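Local coordinates for nucleoporin NUP159 (Saccharomyces cerevisiae, PDB 1XIP), which serves as a component of the nuclear pore complex and, through its N-terminal beta-propeller domain, tethers the helicase Dbp5 to the pore in mRNA export, at residues A[183-188]-A[194-199]; A[166-169]-A[174-177]; A[250-255]-A[259-264]; A[219-222]-A[226-229]; A[138-143]-A[187-192]. All coordinates share one frame; numbering follows the deposited sequence.

The five contacts lie in three blades of the N-terminal propeller. Contacts 1 and 2 belong to one blade: strand 174-179 of contact 2 pairs with strand 184-190 of contact 1, where Phe187 N lies 2.8 Å from Leu175 O. Contacts 4 and 3 are successive hairpins of the next blade, joined where Phe227 N meets Ile251 O at 2.7 Å; the centres of these two contacts are about 9 Å apart. Between the blades, Asp169 OD2 of contact 2 reaches Ile221 N of contact 4 at 2.7 Å, and Phe184 and Phe198 of contact 1 pack on contacts 3 and 4. Contact 5, sharing Phe187 and Ala188 with contact 1, bridges to the blade before that of contacts 1 and 2; its centre is about 12 Å from contact 1's and 9 Å from contact 2's.

Contact 1: residues A[183-188]-A[194-199]; sequences SFQSFA and MEKQFE
Gln197 N and Phe198 N both turn to Ser186 O, making a classic beta bulge in the hairpin of strands 184-190 and 193-200, the two outer strands of a propeller blade. Gln197 N gives the firm bond, 2.8 Å to Ser186 O, and Phe198 N a weak one. The face bearing Ser186 and Phe198 is closely packed: with Phe198 chi1 at 44°, CG between the backbone N and the carbonyl carbon, the ring leans back over Ser186, whose CB lies 3.8 Å from the Phe198 centroid in a CH-pi contact. His253 stacks on the same ring, and Ser186 OG is bonded to Gln174. Gln185, Lys196 and Glu199 form the looser, solvent side. Lys196 NZ makes a salt bridge of 3.0 Å with Glu199 OE2, coming from above the carboxylate plane. Gln185 runs alongside Glu199, its amide turned 64° from the carboxylate. With an alanine here in place of Gln185, Glu199 would lose that neighbour, and its carboxylate, still paired with Lys196, would probably be freer to turn. A second packed patch is a Met-aromatic contact: SE of the selenomethionine Met194 lies over the Phe187 ring, 4.4 Å from its centroid, and Met194 CE touches Phe187 CB at 3.5 Å.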
# COMPACT_ATOMS: atom_id res chain seq x y z
N SER A 183 15.55 4.29 13.42
CA SER A 183 15.65 5.70 13.09
C SER A 183 15.09 5.99 11.69
O SER A 183 14.88 5.08 10.89
CB SER A 183 17.09 6.20 13.25
OG SER A 183 17.87 5.89 12.11
N PHE A 184 14.85 7.27 11.44
CA PHE A 184 14.21 7.74 10.21
C PHE A 184 15.11 8.66 9.39
O PHE A 184 15.94 9.40 9.93
CB PHE A 184 12.94 8.48 10.56
CG PHE A 184 11.89 7.62 11.16
CD1 PHE A 184 10.84 7.16 10.38
CD2 PHE A 184 11.92 7.30 12.51
CE1 PHE A 184 9.84 6.36 10.93
CE2 PHE A 184 10.94 6.50 13.07
CZ PHE A 184 9.89 6.03 12.28
N GLN A 185 14.92 8.62 8.08
CA GLN A 185 15.63 9.50 7.19
C GLN A 185 14.73 9.94 6.06
O GLN A 185 13.91 9.17 5.57
CB GLN A 185 16.86 8.81 6.64
CG GLN A 185 18.07 8.92 7.53
CD GLN A 185 19.27 8.24 6.93
OE1 GLN A 185 19.37 8.12 5.71
NE2 GLN A 185 20.17 7.76 7.78
N SER A 186 14.90 11.18 5.64
CA SER A 186 14.08 11.76 4.62
C SER A 186 14.96 12.47 3.62
O SER A 186 15.92 13.11 4.00
CB SER A 186 13.10 12.74 5.25
OG SER A 186 12.24 13.30 4.28
N PHE A 187 14.64 12.33 2.34
CA PHE A 187 15.45 12.94 1.30
C PHE A 187 14.57 13.71 0.33
O PHE A 187 13.45 13.30 0.05
CB PHE A 187 16.19 11.89 0.49
CG PHE A 187 17.01 10.93 1.32
CD1 PHE A 187 18.41 11.05 1.35
CD2 PHE A 187 16.41 9.88 2.01
CE1 PHE A 187 19.17 10.16 2.09
CE2 PHE A 187 17.17 9.00 2.74
CZ PHE A 187 18.55 9.13 2.78
N ALA A 188 15.09 14.80 -0.20
CA ALA A 188 14.51 15.38 -1.39
C ALA A 188 14.80 14.42 -2.55
O ALA A 188 15.92 13.91 -2.68
CB ALA A 188 15.09 16.73 -1.65
N MSE A 194 18.90 12.23 -5.08
CA MSE A 194 18.43 12.55 -3.73
C MSE A 194 19.43 13.28 -2.84
O MSE A 194 20.64 13.05 -2.91
CB MSE A 194 17.97 11.28 -3.02
CG MSE A 194 19.00 10.16 -3.01
SE MSE A 194 18.29 8.59 -2.10
CE MSE A 194 16.53 9.20 -1.70
N GLU A 195 18.88 14.15 -1.99
CA GLU A 195 19.66 14.94 -1.05
C GLU A 195 18.99 14.88 0.32
O GLU A 195 17.80 15.22 0.44
CB GLU A 195 19.76 16.39 -1.53
CG GLU A 195 20.61 16.60 -2.78
CD GLU A 195 21.35 17.94 -2.78
OE1 GLU A 195 21.62 18.48 -1.68
OE2 GLU A 195 21.65 18.45 -3.89
N LYS A 196 19.75 14.48 1.34
CA LYS A 196 19.25 14.40 2.71
C LYS A 196 18.52 15.68 3.11
O LYS A 196 19.03 16.77 2.94
CB LYS A 196 20.42 14.15 3.68
CG LYS A 196 20.55 12.71 4.13
CD LYS A 196 20.45 12.57 5.65
CE LYS A 196 21.77 12.09 6.24
NZ LYS A 196 21.93 10.61 6.13
N GLN A 197 17.29 15.53 3.59
CA GLN A 197 16.48 16.66 4.01
C GLN A 197 16.65 16.78 5.52
O GLN A 197 17.14 17.79 6.02
CB GLN A 197 15.00 16.43 3.65
CG GLN A 197 14.31 17.54 2.82
CD GLN A 197 12.88 17.15 2.37
OE1 GLN A 197 12.52 17.29 1.19
NE2 GLN A 197 12.07 16.66 3.30
N PHE A 198 16.24 15.72 6.23
CA PHE A 198 16.43 15.62 7.67
C PHE A 198 16.62 14.17 8.14
O PHE A 198 16.63 13.24 7.34
CB PHE A 198 15.30 16.31 8.46
CG PHE A 198 13.93 16.04 7.94
CD1 PHE A 198 13.33 16.90 7.03
CD2 PHE A 198 13.21 14.94 8.40
CE1 PHE A 198 12.04 16.66 6.55
CE2 PHE A 198 11.91 14.69 7.94
CZ PHE A 198 11.32 15.55 7.00
N GLU A 199 16.77 14.00 9.46
CA GLU A 199 17.17 12.74 10.06
C GLU A 199 16.75 12.76 11.52
O GLU A 199 16.85 13.81 12.17
CB GLU A 199 18.68 12.61 9.98
CG GLU A 199 19.24 11.22 10.21
CD GLU A 199 20.66 11.09 9.69
OE1 GLU A 199 21.54 11.90 10.07
OE2 GLU A 199 20.90 10.16 8.90

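Contact 2: residues A[166-169]-A[174-177]; sequences TSFD and QLAV
Asp169 and Ala176 are tied by two backbone bonds, yet the side chains of this hairpin scarcely meet: those of Ser167, Phe168, Asp169 and Gln174 reach mainly toward other strands and blades. Strands 167-170 and 174-179 are the first two of a four-stranded antiparallel propeller blade, on its inner side, and all the touching residues are buried. Asp169 N donates to Ala176 O at 3.1 Å, and Ala176 N returns a bond of 2.9 Å to Asp169 O. At the start of the first strand, Thr166 and Ser167 both face Leu178, a classic beta bulge where the chain turns its corner out of the preceding blade.

The carboxylate of Asp169 points into the next blade, where OD2 accepts a hydrogen bond from Ile221 N; Ser167 OG is bonded to Val219 N in the same way, so two side chains of one blade serve backbone amides of its neighbour. Phe168 goes to the other face of the sheet. Its CG lies between the backbone N and the carbonyl carbon (chi1 80°), which swings the ring away from strand 174-179 and onto Val140 and Leu142 of the preceding blade. Phe168 CB remains behind at the hairpin, 4.4 Å from Val177 CG2 and 4.2 Å from Leu175 CD1. That leucine methyl is brought inward by a chi2 of 8°, nearly eclipsed with CA, and Leu175 CD1 comes to rest 3.4 Å from Asp169 O.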
# COMPACT_ATOMS: atom_id res chain seq x y z
N THR A 166 14.16 -1.05 6.43
CA THR A 166 13.13 -2.07 6.62
C THR A 166 11.81 -1.67 5.99
O THR A 166 10.98 -2.52 5.68
CB THR A 166 12.93 -2.45 8.11
OG1 THR A 166 12.62 -1.28 8.86
CG2 THR A 166 14.24 -2.93 8.73
N SER A 167 11.63 -0.37 5.81
CA SER A 167 10.51 0.18 5.08
C SER A 167 10.90 1.48 4.41
O SER A 167 11.67 2.26 4.94
CB SER A 167 9.30 0.41 6.01
OG SER A 167 8.12 0.62 5.25
N PHE A 168 10.34 1.73 3.24
CA PHE A 168 10.54 3.00 2.57
C PHE A 168 9.22 3.48 1.97
O PHE A 168 8.27 2.72 1.83
CB PHE A 168 11.62 2.87 1.50
CG PHE A 168 11.14 2.25 0.21
CD1 PHE A 168 10.72 3.05 -0.86
CD2 PHE A 168 11.11 0.86 0.05
CE1 PHE A 168 10.28 2.48 -2.06
CE2 PHE A 168 10.68 0.28 -1.14
CZ PHE A 168 10.26 1.09 -2.20
N ASP A 169 9.16 4.76 1.63
CA ASP A 169 8.04 5.31 0.88
C ASP A 169 8.57 6.41 -0.04
O ASP A 169 9.54 7.06 0.30
CB ASP A 169 6.97 5.86 1.83
CG ASP A 169 5.63 6.09 1.15
OD1 ASP A 169 5.43 5.64 -0.02
OD2 ASP A 169 4.70 6.71 1.72
N GLN A 174 9.79 13.29 -2.61
CA GLN A 174 10.36 12.87 -1.33
C GLN A 174 10.61 11.36 -1.26
O GLN A 174 9.91 10.59 -1.90
CB GLN A 174 9.43 13.29 -0.21
CG GLN A 174 10.06 13.39 1.16
CD GLN A 174 9.03 13.76 2.21
OE1 GLN A 174 7.85 14.01 1.88
NE2 GLN A 174 9.45 13.81 3.48
N LEU A 175 11.62 10.96 -0.49
CA LEU A 175 11.90 9.55 -0.18
C LEU A 175 12.17 9.40 1.31
O LEU A 175 13.13 9.98 1.84
CB LEU A 175 13.09 9.01 -1.00
CG LEU A 175 13.66 7.57 -0.89
CD1 LEU A 175 12.87 6.61 -0.03
CD2 LEU A 175 13.83 6.95 -2.26
N ALA A 176 11.33 8.62 1.98
CA ALA A 176 11.50 8.33 3.40
C ALA A 176 11.99 6.89 3.64
O ALA A 176 11.65 5.97 2.91
CB ALA A 176 10.20 8.57 4.13
N VAL A 177 12.78 6.72 4.69
CA VAL A 177 13.41 5.45 4.98
C VAL A 177 13.28 5.16 6.49
O VAL A 177 13.50 6.06 7.32
CB VAL A 177 14.90 5.49 4.52
CG1 VAL A 177 15.74 4.47 5.23
CG2 VAL A 177 14.99 5.32 3.00

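Contact 3: residues A[250-255]-A[259-264]; sequences IIKHID and SFQETF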
# COMPACT_ATOMS: atom_id res chain seq x y z
N ILE A 250 2.09 8.84 14.43
CA ILE A 250 2.18 9.94 13.49
C ILE A 250 3.37 10.82 13.88
O ILE A 250 3.46 11.28 15.01
CB ILE A 250 0.88 10.75 13.51
CG1 ILE A 250 -0.34 9.84 13.24
CG2 ILE A 250 0.98 11.93 12.55
CD1 ILE A 250 -0.58 9.50 11.78
N ILE A 251 4.29 11.00 12.96
CA ILE A 251 5.44 11.85 13.19
C ILE A 251 5.26 13.12 12.38
O ILE A 251 5.21 13.07 11.15
CB ILE A 251 6.72 11.13 12.79
CG1 ILE A 251 6.92 9.88 13.65
CG2 ILE A 251 7.92 12.07 12.91
CD1 ILE A 251 7.53 8.70 12.89
N LYS A 252 5.12 14.25 13.08
CA LYS A 252 5.12 15.58 12.44
C LYS A 252 6.46 16.19 12.73
O LYS A 252 6.86 16.27 13.90
CB LYS A 252 4.01 16.47 13.00
CG LYS A 252 2.61 15.82 13.06
CD LYS A 252 1.49 16.86 13.11
CE LYS A 252 0.11 16.18 13.11
NZ LYS A 252 -1.00 17.01 13.72
N HIS A 253 7.17 16.58 11.68
CA HIS A 253 8.49 17.16 11.83
C HIS A 253 8.47 18.67 11.63
O HIS A 253 8.44 19.16 10.51
CB HIS A 253 9.48 16.52 10.86
CG HIS A 253 10.85 17.11 10.92
ND1 HIS A 253 11.34 17.93 9.93
CD2 HIS A 253 11.82 17.02 11.86
CE1 HIS A 253 12.57 18.31 10.25
NE2 HIS A 253 12.88 17.77 11.42
N ILE A 254 8.49 19.41 12.75
CA ILE A 254 8.53 20.87 12.73
C ILE A 254 9.92 21.35 13.14
O ILE A 254 10.37 21.11 14.28
CB ILE A 254 7.45 21.49 13.69
CG1 ILE A 254 6.06 20.85 13.47
CG2 ILE A 254 7.37 23.01 13.51
CD1 ILE A 254 5.46 20.18 14.73
N ASP A 255 10.60 22.00 12.18
CA ASP A 255 11.84 22.76 12.43
C ASP A 255 12.97 22.03 13.21
O ASP A 255 13.33 22.42 14.33
CB ASP A 255 11.52 24.11 13.11
CG ASP A 255 12.50 25.20 12.70
OD1 ASP A 255 12.70 25.41 11.48
OD2 ASP A 255 13.12 25.90 13.54
N SER A 259 8.05 15.18 16.30
CA SER A 259 7.20 14.75 17.40
C SER A 259 6.49 13.45 17.02
O SER A 259 6.00 13.31 15.90
CB SER A 259 6.18 15.83 17.77
OG SER A 259 6.12 16.85 16.81
N PHE A 260 6.44 12.51 17.94
CA PHE A 260 5.72 11.28 17.72
C PHE A 260 4.43 11.35 18.51
O PHE A 260 4.39 11.97 19.57
CB PHE A 260 6.55 10.11 18.21
CG PHE A 260 7.75 9.81 17.37
CD1 PHE A 260 7.94 8.54 16.85
CD2 PHE A 260 8.70 10.78 17.13
CE1 PHE A 260 9.07 8.24 16.09
CE2 PHE A 260 9.82 10.49 16.36
CZ PHE A 260 10.00 9.21 15.84
N GLN A 261 3.37 10.72 18.00
CA GLN A 261 2.09 10.67 18.69
C GLN A 261 1.39 9.37 18.34
O GLN A 261 1.30 9.03 17.16
CB GLN A 261 1.20 11.82 18.25
CG GLN A 261 1.60 13.22 18.73
CD GLN A 261 0.77 14.30 18.07
OE1 GLN A 261 1.02 14.67 16.93
NE2 GLN A 261 -0.25 14.79 18.78
N GLU A 262 0.88 8.66 19.35
CA GLU A 262 0.24 7.36 19.15
C GLU A 262 -1.15 7.47 18.57
O GLU A 262 -1.86 8.41 18.88
CB GLU A 262 0.11 6.61 20.47
CG GLU A 262 1.31 5.75 20.80
CD GLU A 262 0.95 4.32 21.20
OE1 GLU A 262 1.64 3.77 22.08
OE2 GLU A 262 0.00 3.75 20.61
N THR A 263 -1.52 6.51 17.71
CA THR A 263 -2.93 6.21 17.45
C THR A 263 -3.23 4.77 17.74
O THR A 263 -2.39 3.88 17.54
CB THR A 263 -3.34 6.40 15.99
OG1 THR A 263 -2.24 6.88 15.21
CG2 THR A 263 -4.42 7.47 15.88
N PHE A 264 -4.46 4.55 18.16
CA PHE A 264 -5.01 3.23 18.26
C PHE A 264 -6.12 3.11 17.24
O PHE A 264 -6.82 2.10 17.19
CB PHE A 264 -5.54 3.00 19.68
CG PHE A 264 -4.45 3.04 20.72
CD1 PHE A 264 -3.73 1.87 21.04
CD2 PHE A 264 -4.12 4.23 21.37
CE1 PHE A 264 -2.70 1.90 22.00
CE2 PHE A 264 -3.11 4.27 22.31
CZ PHE A 264 -2.40 3.10 22.63
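Matching first torsions bring Ile251 and Phe260 together: Ile251 CG1 (chi1 -63°) and Phe260 CG (chi1 -70°) each lie beside their own backbone N and anti to their carbonyl carbon, a shared setting that lays the two side chains alongside, pointing the same way. Ile251 CG1 sits over the middle of the phenyl face, 3.6 Å from the centroid of the Phe260 ring and 10° off its normal, a CH-pi contact. Ile251 CD1 continues across that face to Phe260 CE1, also at 3.6 Å, and Phe184 of the preceding blade packs against both residues. Replacing Phe260 by an alanine would strip the ring from Ile251 CG1 and is likely to open a gap beside Phe184, leaving Ile251 to Phe184 alone among these aromatics.

Between the strands, Lys252 O takes two hydrogen bonds from one residue: Ser259 N at 2.9 Å and Ser259 OG at 3.1 Å reach Lys252 O from opposite sides of the carbonyl plane. Lys252 N bonds back to Ser259 O. Farther down, Ile250 N donates to Gln261 O at 2.8 Å, whereas the return bond from Gln261 N is weak. Gln261 NE2 is held by Asp7 O, part of the N-terminal segment that adds the parallel strand 4-5 beside strand 257-263. Strands 246-254 and 257-263 thus form the outer beta hairpin of a propeller blade.

Contact 4: residues A[219-222]-A[226-229]; sequences VTIL and DFLA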
# COMPACT_ATOMS: atom_id res chain seq x y z
N VAL A 219 6.93 2.71 7.06
CA VAL A 219 6.75 4.16 6.92
C VAL A 219 5.78 4.50 5.82
O VAL A 219 5.68 3.78 4.82
CB VAL A 219 8.01 4.97 6.53
CG1 VAL A 219 8.24 6.08 7.53
CG2 VAL A 219 9.23 4.10 6.26
N THR A 220 5.13 5.65 5.98
CA THR A 220 4.28 6.22 4.96
C THR A 220 4.42 7.72 5.04
O THR A 220 4.28 8.28 6.11
CB THR A 220 2.83 5.81 5.20
OG1 THR A 220 2.74 4.39 5.16
CG2 THR A 220 1.94 6.24 4.05
N ILE A 221 4.71 8.34 3.90
CA ILE A 221 4.70 9.79 3.78
C ILE A 221 3.26 10.24 3.63
O ILE A 221 2.58 9.85 2.67
CB ILE A 221 5.49 10.20 2.54
CG1 ILE A 221 6.94 9.74 2.64
CG2 ILE A 221 5.38 11.69 2.33
CD1 ILE A 221 7.76 9.95 1.38
N LEU A 222 2.78 11.05 4.57
CA LEU A 222 1.42 11.58 4.48
C LEU A 222 1.45 12.98 3.90
O LEU A 222 0.50 13.42 3.26
CB LEU A 222 0.72 11.58 5.85
CG LEU A 222 0.56 10.26 6.59
CD1 LEU A 222 0.13 10.51 8.02
CD2 LEU A 222 -0.42 9.32 5.91
N ASP A 226 4.69 15.13 7.60
CA ASP A 226 4.17 14.02 8.39
C ASP A 226 4.62 12.65 7.88
O ASP A 226 4.83 12.45 6.69
CB ASP A 226 2.64 14.02 8.42
CG ASP A 226 2.05 15.41 8.57
OD1 ASP A 226 2.80 16.38 8.87
OD2 ASP A 226 0.82 15.62 8.38
N PHE A 227 4.75 11.70 8.81
CA PHE A 227 4.90 10.30 8.48
C PHE A 227 4.03 9.46 9.41
O PHE A 227 3.66 9.89 10.50
CB PHE A 227 6.36 9.84 8.57
CG PHE A 227 7.35 10.78 7.92
CD1 PHE A 227 7.69 10.63 6.59
CD2 PHE A 227 7.95 11.80 8.66
CE1 PHE A 227 8.61 11.49 5.99
CE2 PHE A 227 8.86 12.68 8.07
CZ PHE A 227 9.19 12.52 6.72
N LEU A 228 3.70 8.26 8.96
CA LEU A 228 3.04 7.30 9.80
C LEU A 228 3.97 6.10 9.87
O LEU A 228 4.37 5.56 8.84
CB LEU A 228 1.70 6.93 9.18
CG LEU A 228 0.66 6.03 9.84
CD1 LEU A 228 0.33 4.88 8.94
CD2 LEU A 228 1.05 5.53 11.20
N ALA A 229 4.34 5.72 11.09
CA ALA A 229 5.26 4.60 11.32
C ALA A 229 4.60 3.51 12.13
O ALA A 229 3.76 3.79 12.98
CB ALA A 229 6.49 5.09 12.05
O HOH W 1 3.34 3.43 7.52
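Ile221 and Phe227 lie side by side and point the same way, Ile221 CG1 and Phe227 CG each beside the backbone N (chi1 -60° and -46°). The isoleucine comes to the ring's edge, near its plane, with Ile221 CG1 4.1 Å from Phe227 CD1. Val219 meets the base of the same side chain, Val219 CG1 being 4.3 Å from Phe227 CB. Beyond the hairpin the phenyl ring reaches Ser186 and Phe198 of the preceding blade, while Ile221 packs on Ala176.

These residues belong to the hairpin of strands 215-221 and 226-232 on the inner side of a propeller blade, a hairpin whose residues here are all buried. FG repeat 1 starts at Ala229 and is here part of a regular strand. Leu228 N bonds to Thr220 O at 2.9 Å; the reverse bond, from Thr220 N to Leu228 O, is weak. A water bridges the same two residues: Thr220 OG1 is 2.6 Å from the water, and the water in turn donates to Leu228 O at 2.7 Å.

Toward the turn, Leu222 N donates to Asp226 O at 3.3 Å from well above the carbonyl plane. The same leucine also bears on Leu228: its CG stands beside the backbone N with chi2 extended (168°), which carries Leu222 CD1 across the strand to within 4.1 Å of Leu228 CB. Leu222 CB, for its part, lies 4.0 Å from Asp226 CB; Asp226 N is bonded to Ser223 OG.

Contact 5: residues A[138-143]-A[187-192]; sequences TLVILN and FAWRNG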
# COMPACT_ATOMS: atom_id res chain seq x y z
N THR A 138 11.32 5.36 -12.82
CA THR A 138 12.21 4.61 -11.97
C THR A 138 11.45 3.72 -10.99
O THR A 138 10.36 4.08 -10.52
CB THR A 138 13.22 5.55 -11.26
OG1 THR A 138 12.52 6.32 -10.29
CG2 THR A 138 13.77 6.63 -12.19
N LEU A 139 12.03 2.55 -10.73
CA LEU A 139 11.49 1.60 -9.78
C LEU A 139 12.36 1.57 -8.58
O LEU A 139 13.53 1.26 -8.70
CB LEU A 139 11.49 0.21 -10.38
CG LEU A 139 10.13 -0.34 -10.78
CD1 LEU A 139 10.28 -1.77 -11.25
CD2 LEU A 139 9.18 -0.27 -9.62
N VAL A 140 11.79 1.90 -7.43
CA VAL A 140 12.54 1.84 -6.19
C VAL A 140 12.29 0.51 -5.51
O VAL A 140 11.15 0.12 -5.32
CB VAL A 140 12.22 3.00 -5.24
CG1 VAL A 140 13.15 2.95 -4.03
CG2 VAL A 140 12.36 4.33 -5.96
N ILE A 141 13.37 -0.19 -5.16
CA ILE A 141 13.29 -1.59 -4.77
C ILE A 141 13.92 -1.83 -3.41
O ILE A 141 15.08 -1.45 -3.17
CB ILE A 141 13.97 -2.47 -5.86
CG1 ILE A 141 13.14 -2.47 -7.15
CG2 ILE A 141 14.17 -3.89 -5.37
CD1 ILE A 141 13.87 -2.89 -8.38
N LEU A 142 13.16 -2.45 -2.51
CA LEU A 142 13.72 -2.88 -1.25
C LEU A 142 13.96 -4.38 -1.19
O LEU A 142 13.04 -5.19 -1.33
CB LEU A 142 12.88 -2.42 -0.07
CG LEU A 142 13.37 -2.90 1.30
CD1 LEU A 142 14.76 -2.35 1.66
CD2 LEU A 142 12.37 -2.53 2.35
N ASN A 143 15.22 -4.71 -0.95
CA ASN A 143 15.78 -6.05 -0.94
C ASN A 143 15.47 -6.88 0.30
O ASN A 143 15.17 -6.34 1.38
CB ASN A 143 17.29 -5.87 -0.96
CG ASN A 143 17.95 -6.81 -1.86
OD1 ASN A 143 17.74 -8.01 -1.77
ND2 ASN A 143 18.80 -6.30 -2.74
N PHE A 187 14.64 12.33 2.34
CA PHE A 187 15.45 12.94 1.30
C PHE A 187 14.57 13.71 0.33
O PHE A 187 13.45 13.30 0.05
CB PHE A 187 16.19 11.89 0.49
CG PHE A 187 17.01 10.93 1.32
CD1 PHE A 187 18.41 11.05 1.35
CD2 PHE A 187 16.41 9.88 2.01
CE1 PHE A 187 19.17 10.16 2.09
CE2 PHE A 187 17.17 9.00 2.74
CZ PHE A 187 18.55 9.13 2.78
N ALA A 188 15.09 14.80 -0.20
CA ALA A 188 14.51 15.38 -1.39
C ALA A 188 14.80 14.42 -2.55
O ALA A 188 15.92 13.91 -2.68
CB ALA A 188 15.09 16.73 -1.65
N TRP A 189 13.78 14.16 -3.37
CA TRP A 189 13.87 13.20 -4.46
C TRP A 189 13.54 13.82 -5.84
O TRP A 189 12.48 14.45 -6.03
CB TRP A 189 12.96 12.01 -4.18
CG TRP A 189 12.90 11.03 -5.30
CD1 TRP A 189 12.04 11.04 -6.36
CD2 TRP A 189 13.76 9.91 -5.50
NE1 TRP A 189 12.31 9.99 -7.20
CE2 TRP A 189 13.37 9.28 -6.70
CE3 TRP A 189 14.84 9.36 -4.78
CZ2 TRP A 189 14.00 8.13 -7.20
CZ3 TRP A 189 15.47 8.24 -5.27
CH2 TRP A 189 15.04 7.62 -6.47
N ARG A 190 14.44 13.63 -6.81
CA ARG A 190 14.24 14.13 -8.18
C ARG A 190 14.80 13.19 -9.24
O ARG A 190 16.01 13.22 -9.52
CB ARG A 190 14.89 15.51 -8.34
CG ARG A 190 13.91 16.65 -8.50
CD ARG A 190 13.74 17.13 -9.92
NE ARG A 190 12.38 17.58 -10.16
CZ ARG A 190 12.02 18.43 -11.11
NH1 ARG A 190 12.92 18.92 -11.94
NH2 ARG A 190 10.74 18.78 -11.24
N ASN A 191 13.93 12.35 -9.82
CA ASN A 191 14.31 11.46 -10.93
C ASN A 191 15.60 10.63 -10.69
O ASN A 191 16.55 10.69 -11.48
CB ASN A 191 14.40 12.26 -12.24
CG ASN A 191 14.55 11.37 -13.47
OD1 ASN A 191 13.82 10.39 -13.65
ND2 ASN A 191 15.48 11.73 -14.34
N GLY A 192 15.61 9.85 -9.61
CA GLY A 192 16.74 8.99 -9.27
C GLY A 192 17.76 9.64 -8.35
O GLY A 192 18.61 8.96 -7.76
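Thr138 is the first residue of its strand to meet Trp189, and it does so with both branches of its side chain directed toward the neighbouring blade. A chi1 of 70° sets OG1 between the backbone N and the carbonyl carbon, where it faces the rim of the indole in the ring plane, Thr138 OG1 to Trp189 CZ2 being 3.9 Å. The methyl, lying beside the backbone N, is left to face the turn: Thr138 CG2 is 4.0 Å from Asn191 OD1. Leu139 points the other way.

Val140 again faces the indole, as the alternation of a strand requires. Val140 CG2 approaches the far corner of the six-membered ring obliquely, 4.3 Å from Trp189 CH2. No hydrogen bond crosses here, and the strands are not paired; this is side-chain packing between two successive blades of the propeller, strand 138-143 lying in one and strand 184-190 in the next. Trp189 CG is trans to its backbone N (chi1 175°), which sends the indole out of its own sheet toward the neighbouring blade, where Leu161 and Val135 also touch it. From its own hairpin Met194 packs on the ring, and Gly192 N lies 3.3 Å above one face of the Trp189 indole, offset toward the rim.

Past Val140 the first strand draws away from Trp189, and Leu142 packs instead on Phe168. Where the second strand ends, Asn191 and Gly192 both have positive phi (93° at Gly192), and a CB on Gly192 would be jammed against Asn191 O.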